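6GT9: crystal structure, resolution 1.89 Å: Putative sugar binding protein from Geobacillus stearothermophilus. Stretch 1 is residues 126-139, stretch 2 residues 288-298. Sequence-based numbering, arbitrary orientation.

Stretch 1, residues 126-139: RRVAYVGTDNYYAG
Stretch 2 288-298: DVPVVTNTETK

How does the chain approach the pairing? R127 (phi/psi -47/141) has chi1 p and chi3 t; its CB points sideways, but its guanidinium comes nearer to stretch 2, with V291 O over one face; R127 NH1 reaches V291 CG1 at 3.7 Å. At V128 (-72/-40) the backbone kinks, and water 1 donates to both V128 O and V289 O, 2.8 Å each. A129 is extended (-158/157), its CB packing on V289 CG2 at 3.7 Å.

What holds the strands together? The strands around Y130-V131 and V292-T293 run parallel, 4° apart, with Y130 opposite V292 and V131 opposite T293, CA atoms about 4.9 Å apart. As in any parallel ladder, Y130 bonds to the residues flanking its partner: Y130 N donates to V291 O (2.9 Å) and Y130 O accepts from T293 N (2.9 Å). G132 N then donates to T293 O at 3.1 Å.

Which side chains line the two faces? Y130 (chi1 t, chi2 59°) and V292 (t) share one face, V292 CG1 meeting the ring edge 4.1 Å from Y130 CD2. V131 (t) and T293 (m) share the other, with V131 CG1 also 4.1 Å from T295 CG2. Y130 OH returns to T133 O at 2.8 Å; a CB on G132 would clash with that hydroxyl.

How does the pairing end and the helix begin? G132 (172/175) offers its carbonyl twice: N294 ND2 donates to G132 O at 3.0 Å, nearly straight, and T295 N at 3.2 Å, more bent. Water 3 joins T133 OG1 (2.7 Å), T295 OG1 (2.6 Å) and E296 O (2.8 Å). D134 (chi1 t) caps the helix that begins at N135, its OD1 accepting from Y137 N at 3.1 Å. T297, directed toward stretch 1, puts CB 3.7 Å from T133 CG2 and OG1 3.8 Å from A138 CB.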

# COMPACT_ATOMS: atom_id res chain seq x y z
N ARG A 126 -9.26 -0.75 -18.34
CA ARG A 126 -10.48 -1.54 -18.48
C ARG A 126 -10.55 -2.68 -17.47
O ARG A 126 -11.33 -3.62 -17.66
CB ARG A 126 -10.61 -2.05 -19.92
CG ARG A 126 -10.83 -0.92 -20.93
CD ARG A 126 -11.43 -1.39 -22.23
NE ARG A 126 -10.49 -2.19 -23.00
CZ ARG A 126 -9.65 -1.69 -23.89
NH1 ARG A 126 -8.82 -2.50 -24.55
NH2 ARG A 126 -9.62 -0.39 -24.13
N ARG A 127 -9.75 -2.63 -16.41
CA ARG A 127 -9.98 -3.51 -15.27
C ARG A 127 -11.46 -3.46 -14.89
O ARG A 127 -12.10 -2.41 -14.97
CB ARG A 127 -9.10 -3.09 -14.08
CG ARG A 127 -9.33 -1.67 -13.59
CD ARG A 127 -10.17 -1.66 -12.33
NE ARG A 127 -10.42 -0.31 -11.81
CZ ARG A 127 -11.42 0.48 -12.21
NH1 ARG A 127 -12.25 0.07 -13.16
NH2 ARG A 127 -11.59 1.69 -11.68
N VAL A 128 -12.01 -4.62 -14.51
CA VAL A 128 -13.45 -4.69 -14.24
C VAL A 128 -13.79 -3.98 -12.94
O VAL A 128 -14.82 -3.32 -12.84
CB VAL A 128 -13.93 -6.15 -14.22
CG1 VAL A 128 -15.44 -6.18 -13.95
CG2 VAL A 128 -13.61 -6.84 -15.52
N ALA A 129 -12.95 -4.14 -11.92
CA ALA A 129 -13.29 -3.62 -10.59
C ALA A 129 -12.00 -3.46 -9.81
O ALA A 129 -11.00 -4.10 -10.11
CB ALA A 129 -14.23 -4.55 -9.82
N TYR A 130 -12.06 -2.58 -8.80
CA TYR A 130 -10.95 -2.31 -7.89
C TYR A 130 -11.39 -2.60 -6.46
O TYR A 130 -12.52 -2.29 -6.08
CB TYR A 130 -10.51 -0.84 -7.99
CG TYR A 130 -9.55 -0.36 -6.91
CD1 TYR A 130 -8.33 -0.99 -6.71
CD2 TYR A 130 -9.87 0.74 -6.10
CE1 TYR A 130 -7.44 -0.55 -5.73
CE2 TYR A 130 -8.97 1.20 -5.10
CZ TYR A 130 -7.76 0.55 -4.94
OH TYR A 130 -6.85 0.94 -3.99
N VAL A 131 -10.50 -3.21 -5.67
CA VAL A 131 -10.71 -3.38 -4.23
C VAL A 131 -9.46 -2.88 -3.52
O VAL A 131 -8.39 -3.47 -3.64
CB VAL A 131 -11.01 -4.83 -3.83
CG1 VAL A 131 -11.45 -4.88 -2.37
CG2 VAL A 131 -12.08 -5.43 -4.73
N GLY A 132 -9.60 -1.81 -2.74
CA GLY A 132 -8.44 -1.29 -2.05
C GLY A 132 -8.79 0.02 -1.39
O GLY A 132 -9.89 0.55 -1.54
N THR A 133 -7.82 0.52 -0.65
CA THR A 133 -7.97 1.81 0.00
C THR A 133 -8.19 2.90 -1.04
O THR A 133 -7.70 2.82 -2.17
CB THR A 133 -6.73 2.11 0.85
OG1 THR A 133 -6.56 1.08 1.83
CG2 THR A 133 -6.85 3.46 1.56
N ASP A 134 -8.99 3.91 -0.67
CA ASP A 134 -8.95 5.20 -1.34
C ASP A 134 -7.63 5.88 -0.97
O ASP A 134 -7.54 6.55 0.07
CB ASP A 134 -10.15 6.06 -0.93
CG ASP A 134 -10.19 7.40 -1.65
OD1 ASP A 134 -9.13 7.88 -2.10
OD2 ASP A 134 -11.28 7.98 -1.78
N ASN A 135 -6.62 5.74 -1.82
CA ASN A 135 -5.26 6.11 -1.42
C ASN A 135 -5.07 7.62 -1.27
O ASN A 135 -4.35 8.07 -0.37
CB ASN A 135 -4.26 5.52 -2.41
CG ASN A 135 -4.09 4.04 -2.22
OD1 ASN A 135 -3.75 3.60 -1.11
ND2 ASN A 135 -4.37 3.25 -3.26
N TYR A 136 -5.69 8.41 -2.16
CA TYR A 136 -5.64 9.86 -2.00
C TYR A 136 -6.19 10.26 -0.64
O TYR A 136 -5.58 11.06 0.08
CB TYR A 136 -6.44 10.57 -3.10
CG TYR A 136 -6.48 12.08 -2.85
CD1 TYR A 136 -5.47 12.90 -3.34
CD2 TYR A 136 -7.50 12.68 -2.11
CE1 TYR A 136 -5.48 14.28 -3.11
CE2 TYR A 136 -7.51 14.06 -1.87
CZ TYR A 136 -6.50 14.85 -2.38
OH TYR A 136 -6.48 16.21 -2.16
N TYR A 137 -7.34 9.71 -0.29
CA TYR A 137 -8.01 10.12 0.94
C TYR A 137 -7.30 9.58 2.17
O TYR A 137 -7.29 10.24 3.22
CB TYR A 137 -9.46 9.65 0.90
CG TYR A 137 -10.25 10.10 2.11
CD1 TYR A 137 -10.48 11.45 2.34
CD2 TYR A 137 -10.72 9.18 3.04
CE1 TYR A 137 -11.18 11.88 3.46
CE2 TYR A 137 -11.43 9.60 4.16
CZ TYR A 137 -11.66 10.95 4.36
OH TYR A 137 -12.36 11.39 5.46
N ALA A 138 -6.70 8.40 2.06
CA ALA A 138 -5.83 7.89 3.12
C ALA A 138 -4.74 8.91 3.47
O ALA A 138 -4.49 9.19 4.65
CB ALA A 138 -5.19 6.57 2.69
N GLY A 139 -4.09 9.47 2.46
CA GLY A 139 -3.03 10.44 2.72
C GLY A 139 -3.57 11.74 3.27
O GLY A 139 -2.97 12.36 4.16
N ASP A 288 -22.60 -8.74 -12.23
CA ASP A 288 -22.08 -7.40 -12.00
C ASP A 288 -21.47 -7.27 -10.62
O ASP A 288 -21.92 -7.89 -9.65
CB ASP A 288 -23.18 -6.35 -12.15
CG ASP A 288 -23.77 -6.32 -13.54
OD1 ASP A 288 -23.01 -6.35 -14.52
OD2 ASP A 288 -25.01 -6.24 -13.64
N VAL A 289 -20.44 -6.43 -10.53
CA VAL A 289 -19.85 -6.01 -9.26
C VAL A 289 -19.57 -4.52 -9.31
O VAL A 289 -19.44 -3.93 -10.40
CB VAL A 289 -18.55 -6.77 -8.94
CG1 VAL A 289 -18.78 -8.30 -9.04
CG2 VAL A 289 -17.45 -6.36 -9.89
N PRO A 290 -19.51 -3.87 -8.15
CA PRO A 290 -19.22 -2.43 -8.11
C PRO A 290 -17.87 -2.15 -8.74
O PRO A 290 -16.92 -2.91 -8.56
CB PRO A 290 -19.21 -2.10 -6.62
CG PRO A 290 -19.87 -3.23 -5.94
CD PRO A 290 -19.65 -4.44 -6.79
N VAL A 291 -17.78 -1.02 -9.45
CA VAL A 291 -16.51 -0.64 -10.07
C VAL A 291 -15.43 -0.40 -9.01
O VAL A 291 -14.27 -0.81 -9.18
CB VAL A 291 -16.69 0.59 -10.98
CG1 VAL A 291 -15.34 1.08 -11.47
CG2 VAL A 291 -17.56 0.26 -12.17
N VAL A 292 -15.79 0.24 -7.89
CA VAL A 292 -14.82 0.53 -6.83
C VAL A 292 -15.39 0.08 -5.50
O VAL A 292 -16.51 0.45 -5.13
CB VAL A 292 -14.45 2.03 -6.78
CG1 VAL A 292 -13.61 2.31 -5.53
CG2 VAL A 292 -13.71 2.45 -8.03
N THR A 293 -14.62 -0.73 -4.78
CA THR A 293 -14.91 -1.09 -3.39
C THR A 293 -13.74 -0.60 -2.55
O THR A 293 -12.66 -1.21 -2.57
CB THR A 293 -15.11 -2.60 -3.23
OG1 THR A 293 -16.23 -3.04 -4.02
CG2 THR A 293 -15.38 -2.96 -1.77
N ASN A 294 -13.93 0.51 -1.82
CA ASN A 294 -12.87 1.05 -0.98
C ASN A 294 -12.96 0.42 0.41
O ASN A 294 -13.92 0.68 1.15
CB ASN A 294 -12.96 2.57 -0.86
CG ASN A 294 -12.54 3.27 -2.12
OD1 ASN A 294 -13.22 4.19 -2.57
ND2 ASN A 294 -11.42 2.84 -2.71
N THR A 295 -11.97 -0.38 0.76
CA THR A 295 -11.91 -0.92 2.10
C THR A 295 -11.58 0.19 3.10
O THR A 295 -11.05 1.25 2.74
CB THR A 295 -10.91 -2.07 2.18
OG1 THR A 295 -9.66 -1.68 1.59
CG2 THR A 295 -11.46 -3.30 1.40
N GLU A 296 -11.93 -0.05 4.36
CA GLU A 296 -11.84 0.96 5.42
C GLU A 296 -10.44 1.55 5.54
O GLU A 296 -9.44 0.82 5.45
CB GLU A 296 -12.26 0.33 6.75
CG GLU A 296 -11.97 1.14 8.00
CD GLU A 296 -13.05 2.17 8.28
OE1 GLU A 296 -13.63 2.71 7.31
OE2 GLU A 296 -13.33 2.44 9.47
N THR A 297 -10.36 2.87 5.75
CA THR A 297 -9.11 3.51 6.14
C THR A 297 -9.43 4.59 7.17
O THR A 297 -10.51 5.21 7.14
CB THR A 297 -8.33 4.11 4.94
OG1 THR A 297 -7.01 4.55 5.36
CG2 THR A 297 -9.06 5.30 4.32
N LYS A 298 -8.51 4.78 8.11
CA LYS A 298 -8.69 5.72 9.22
C LYS A 298 -7.37 5.83 9.96
O LYS A 298 -6.59 4.87 9.98
CB LYS A 298 -9.78 5.26 10.19
CG LYS A 298 -9.49 3.91 10.83
CD LYS A 298 -10.32 3.67 12.08
CE LYS A 298 -10.78 2.22 12.17
NZ LYS A 298 -11.36 1.88 13.50
O HOH W 1 -17.52 -3.39 -12.32
O HOH W 2 -15.20 -3.47 -6.47
O HOH W 3 -8.12 -0.47 3.37
O HOH W 4 -10.54 3.96 1.55